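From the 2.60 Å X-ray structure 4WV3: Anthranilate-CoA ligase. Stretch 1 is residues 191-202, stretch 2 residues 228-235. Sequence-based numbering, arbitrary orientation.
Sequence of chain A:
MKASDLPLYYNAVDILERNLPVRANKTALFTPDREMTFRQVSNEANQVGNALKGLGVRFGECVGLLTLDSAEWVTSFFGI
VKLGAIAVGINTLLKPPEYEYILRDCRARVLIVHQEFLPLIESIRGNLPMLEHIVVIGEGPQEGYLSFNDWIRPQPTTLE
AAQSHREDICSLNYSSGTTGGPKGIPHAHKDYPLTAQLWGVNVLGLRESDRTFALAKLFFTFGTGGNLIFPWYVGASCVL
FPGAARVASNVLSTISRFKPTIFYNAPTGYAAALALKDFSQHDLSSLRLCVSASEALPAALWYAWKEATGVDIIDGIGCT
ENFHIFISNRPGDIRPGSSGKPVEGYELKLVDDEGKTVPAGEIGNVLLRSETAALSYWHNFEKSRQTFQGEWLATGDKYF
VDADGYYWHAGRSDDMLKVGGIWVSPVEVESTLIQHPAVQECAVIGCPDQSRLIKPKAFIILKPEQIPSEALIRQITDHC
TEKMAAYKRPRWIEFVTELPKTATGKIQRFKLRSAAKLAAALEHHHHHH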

# COMPACT_ATOMS: atom_id res chain seq x y z
N ASP A 191 -4.50 16.47 -1.49
CA ASP A 191 -4.28 15.29 -0.67
C ASP A 191 -2.80 14.94 -0.52
O ASP A 191 -2.39 14.35 0.48
CB ASP A 191 -5.04 14.09 -1.25
CG ASP A 191 -6.53 14.33 -1.30
OD1 ASP A 191 -7.04 15.08 -0.44
OD2 ASP A 191 -7.20 13.76 -2.18
N TYR A 192 -2.00 15.32 -1.51
CA TYR A 192 -0.58 14.97 -1.51
C TYR A 192 0.28 15.73 -0.49
O TYR A 192 0.99 15.10 0.29
CB TYR A 192 0.00 15.06 -2.93
CG TYR A 192 -0.46 13.93 -3.82
CD1 TYR A 192 0.40 12.88 -4.13
CD2 TYR A 192 -1.75 13.90 -4.34
CE1 TYR A 192 -0.02 11.83 -4.94
CE2 TYR A 192 -2.17 12.86 -5.14
CZ TYR A 192 -1.30 11.83 -5.44
OH TYR A 192 -1.71 10.79 -6.24
N PRO A 193 0.22 17.08 -0.47
CA PRO A 193 1.00 17.74 0.57
C PRO A 193 0.38 17.56 1.96
O PRO A 193 1.09 17.63 2.96
CB PRO A 193 0.95 19.22 0.16
CG PRO A 193 -0.31 19.34 -0.62
CD PRO A 193 -0.44 18.05 -1.36
N LEU A 194 -0.93 17.32 2.00
CA LEU A 194 -1.63 17.11 3.26
C LEU A 194 -1.19 15.82 3.96
O LEU A 194 -0.85 15.83 5.14
CB LEU A 194 -3.14 17.11 3.05
CG LEU A 194 -3.83 18.47 2.97
CD1 LEU A 194 -5.30 18.31 2.63
CD2 LEU A 194 -3.66 19.22 4.28
N THR A 195 -1.20 14.71 3.23
CA THR A 195 -0.75 13.44 3.78
C THR A 195 0.75 13.49 4.08
O THR A 195 1.22 12.87 5.04
CB THR A 195 -1.04 12.25 2.83
OG1 THR A 195 -0.49 12.53 1.54
CG2 THR A 195 -2.53 12.01 2.72
N ALA A 196 1.49 14.22 3.25
CA ALA A 196 2.93 14.35 3.44
C ALA A 196 3.26 15.09 4.73
O ALA A 196 4.26 14.81 5.38
CB ALA A 196 3.56 15.06 2.24
N GLN A 197 2.40 16.03 5.09
CA GLN A 197 2.59 16.81 6.30
C GLN A 197 2.02 16.10 7.52
O GLN A 197 2.71 15.94 8.53
CB GLN A 197 1.95 18.19 6.16
CG GLN A 197 2.23 19.13 7.33
CD GLN A 197 3.69 19.51 7.42
OE1 GLN A 197 4.30 19.92 6.43
NE2 GLN A 197 4.26 19.38 8.61
N LEU A 198 0.77 15.65 7.42
CA LEU A 198 0.06 15.06 8.55
C LEU A 198 0.72 13.80 9.10
O LEU A 198 0.75 13.59 10.32
CB LEU A 198 -1.40 14.79 8.19
CG LEU A 198 -2.28 16.02 7.98
CD1 LEU A 198 -3.71 15.62 7.63
CD2 LEU A 198 -2.26 16.92 9.21
N TRP A 199 1.24 12.95 8.22
CA TRP A 199 1.89 11.73 8.67
C TRP A 199 3.39 11.72 8.39
O TRP A 199 4.19 11.41 9.28
CB TRP A 199 1.24 10.49 8.05
CG TRP A 199 1.84 9.22 8.56
CD1 TRP A 199 1.48 8.52 9.67
CD2 TRP A 199 2.94 8.50 7.98
NE1 TRP A 199 2.27 7.41 9.81
CE2 TRP A 199 3.18 7.37 8.79
CE3 TRP A 199 3.74 8.70 6.85
CZ2 TRP A 199 4.18 6.45 8.51
CZ3 TRP A 199 4.74 7.78 6.57
CH2 TRP A 199 4.95 6.67 7.39
N GLY A 200 3.77 12.05 7.16
CA GLY A 200 5.17 12.01 6.75
C GLY A 200 6.09 12.83 7.63
O GLY A 200 7.18 12.39 7.99
N VAL A 201 5.64 14.04 7.98
CA VAL A 201 6.45 14.94 8.79
C VAL A 201 6.06 14.87 10.27
O VAL A 201 6.90 14.62 11.13
CB VAL A 201 6.32 16.39 8.30
CG1 VAL A 201 7.08 17.34 9.21
CG2 VAL A 201 6.81 16.51 6.87
N ASN A 202 4.78 15.09 10.55
CA ASN A 202 4.29 15.19 11.92
C ASN A 202 4.39 13.89 12.72
O ASN A 202 4.47 13.92 13.95
CB ASN A 202 2.86 15.71 11.95
CG ASN A 202 2.73 17.09 11.35
OD1 ASN A 202 3.72 17.80 11.17
ND2 ASN A 202 1.50 17.49 11.03
N LEU A 228 8.05 8.47 -2.31
CA LEU A 228 8.10 9.48 -3.36
C LEU A 228 7.54 10.83 -2.91
O LEU A 228 8.27 11.80 -2.78
CB LEU A 228 7.36 8.99 -4.61
CG LEU A 228 7.98 9.34 -5.96
CD1 LEU A 228 7.02 9.04 -7.09
CD2 LEU A 228 8.41 10.80 -5.99
N ILE A 229 6.23 10.87 -2.69
CA ILE A 229 5.55 12.10 -2.32
C ILE A 229 6.04 12.66 -0.99
O ILE A 229 6.34 13.85 -0.88
CB ILE A 229 4.02 11.90 -2.26
CG1 ILE A 229 3.51 11.32 -3.58
CG2 ILE A 229 3.32 13.21 -1.93
CD1 ILE A 229 3.83 12.18 -4.78
N PHE A 230 6.13 11.79 0.02
CA PHE A 230 6.54 12.21 1.35
C PHE A 230 8.01 12.67 1.44
O PHE A 230 8.29 13.74 1.98
CB PHE A 230 6.24 11.14 2.41
CG PHE A 230 4.78 10.76 2.52
CD1 PHE A 230 3.80 11.46 1.82
CD2 PHE A 230 4.38 9.71 3.33
CE1 PHE A 230 2.47 11.11 1.92
CE2 PHE A 230 3.05 9.35 3.43
CZ PHE A 230 2.09 10.05 2.73
N PRO A 231 8.96 11.86 0.91
CA PRO A 231 10.35 12.31 1.03
C PRO A 231 10.67 13.55 0.19
O PRO A 231 11.44 14.39 0.63
CB PRO A 231 11.15 11.11 0.51
CG PRO A 231 10.21 10.37 -0.37
CD PRO A 231 8.87 10.52 0.29
N TRP A 232 10.09 13.65 -1.00
CA TRP A 232 10.35 14.79 -1.87
C TRP A 232 9.70 16.06 -1.34
O TRP A 232 10.10 17.17 -1.69
CB TRP A 232 9.88 14.51 -3.31
CG TRP A 232 10.81 13.61 -4.07
CD1 TRP A 232 11.83 12.86 -3.55
CD2 TRP A 232 10.83 13.39 -5.48
NE1 TRP A 232 12.47 12.18 -4.56
CE2 TRP A 232 11.87 12.48 -5.75
CE3 TRP A 232 10.05 13.87 -6.55
CZ2 TRP A 232 12.16 12.04 -7.04
CZ3 TRP A 232 10.35 13.43 -7.83
CH2 TRP A 232 11.39 12.53 -8.06
N TYR A 233 8.70 15.90 -0.48
CA TYR A 233 8.03 17.02 0.15
C TYR A 233 8.97 17.77 1.09
O TYR A 233 8.81 18.97 1.33
CB TYR A 233 6.78 16.54 0.89
CG TYR A 233 6.01 17.64 1.61
CD1 TYR A 233 5.24 18.55 0.90
CD2 TYR A 233 6.05 17.75 2.99
CE1 TYR A 233 4.53 19.54 1.55
CE2 TYR A 233 5.35 18.74 3.65
CZ TYR A 233 4.59 19.63 2.93
OH TYR A 233 3.90 20.62 3.58
N VAL A 234 9.95 17.05 1.63
CA VAL A 234 10.91 17.64 2.56
C VAL A 234 12.32 17.70 1.97
O VAL A 234 13.25 18.17 2.62
CB VAL A 234 10.96 16.88 3.90
CG1 VAL A 234 9.60 16.90 4.57
CG2 VAL A 234 11.44 15.45 3.68
N GLY A 235 12.48 17.23 0.74
CA GLY A 235 13.76 17.29 0.05
C GLY A 235 14.59 16.03 0.18
O GLY A 235 15.73 15.98 -0.28
O HOH W 1 7.31 14.00 4.28

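The two helices cross almost at right angles, with 81° between their N-to-C directions and a closest axial approach of 8.9 Å. The contact buries 520 Å² of surface, both sides summed. The backbones come nearest at A196 and F230, whose CA atoms lie 4.7 Å apart, a spacing that the small side chain of A196 accommodates.

L228 does not reach the other helix, so the contact opens with I229. Its CA-to-CB bond points toward stretch 1, and with both chi angles in m its CG1 lies 3.5 Å from CD1 of Y192. The isoleucine meets the tyrosine ring at its edge, near the ring plane, in a purely apolar contact.

F230 gives up the most surface to the partner helix. Although its CA-to-CB bond runs sideways, the ring reaches in as a knob among T195, A196, W199 and G200. F230 CD1 is 3.4 Å from A196 CA and 3.6 Å from A196 CB, so the ring packs against the helix backbone as well as the methyl group. T195 O lies over one face of the ring, while T195 OG1, 3.3 Å from F230 CE1, is already engaged as donor to D191 O at 2.8 Å. Farther along, F230 CE2 approaches W199 CE3 to 3.5 Å; the two aromatic rings meet rim to rim, their planes at 46°, and neither covers the other. At G200, CA is 4.2 Å from F230 CD2, and a CB built there would be tight against F230 CG and would clash with A196 O. A water also joins the backbones, donating to F230 O at 2.5 Å and, weakly, to A196 O at 3.3 Å.

P231 points away and W232 is out of reach, so the next contact comes one turn after I229 and F230, at Y233. This residue is a second knob, set among P193, A196, Q197 and V201. A196 CB sits over its ring face, 4.0 Å from the ring centroid of Y233 in a CH-pi contact, and P193 CB packs 3.9 Å from Y233 CE1. At the end of the ring, Y233 OH donates to Q197 OE1 at 3.0 Å, the sole direct hydrogen bond between the stretches. The same glutamine amide uses NE2 to donate to N202 OD1 at 3.1 Å, so both its polar atoms are engaged.

V234 closes the contact, its CG1 3.6 Å from V201 CG2. G235 then leaves helical geometry with positive phi and takes no part.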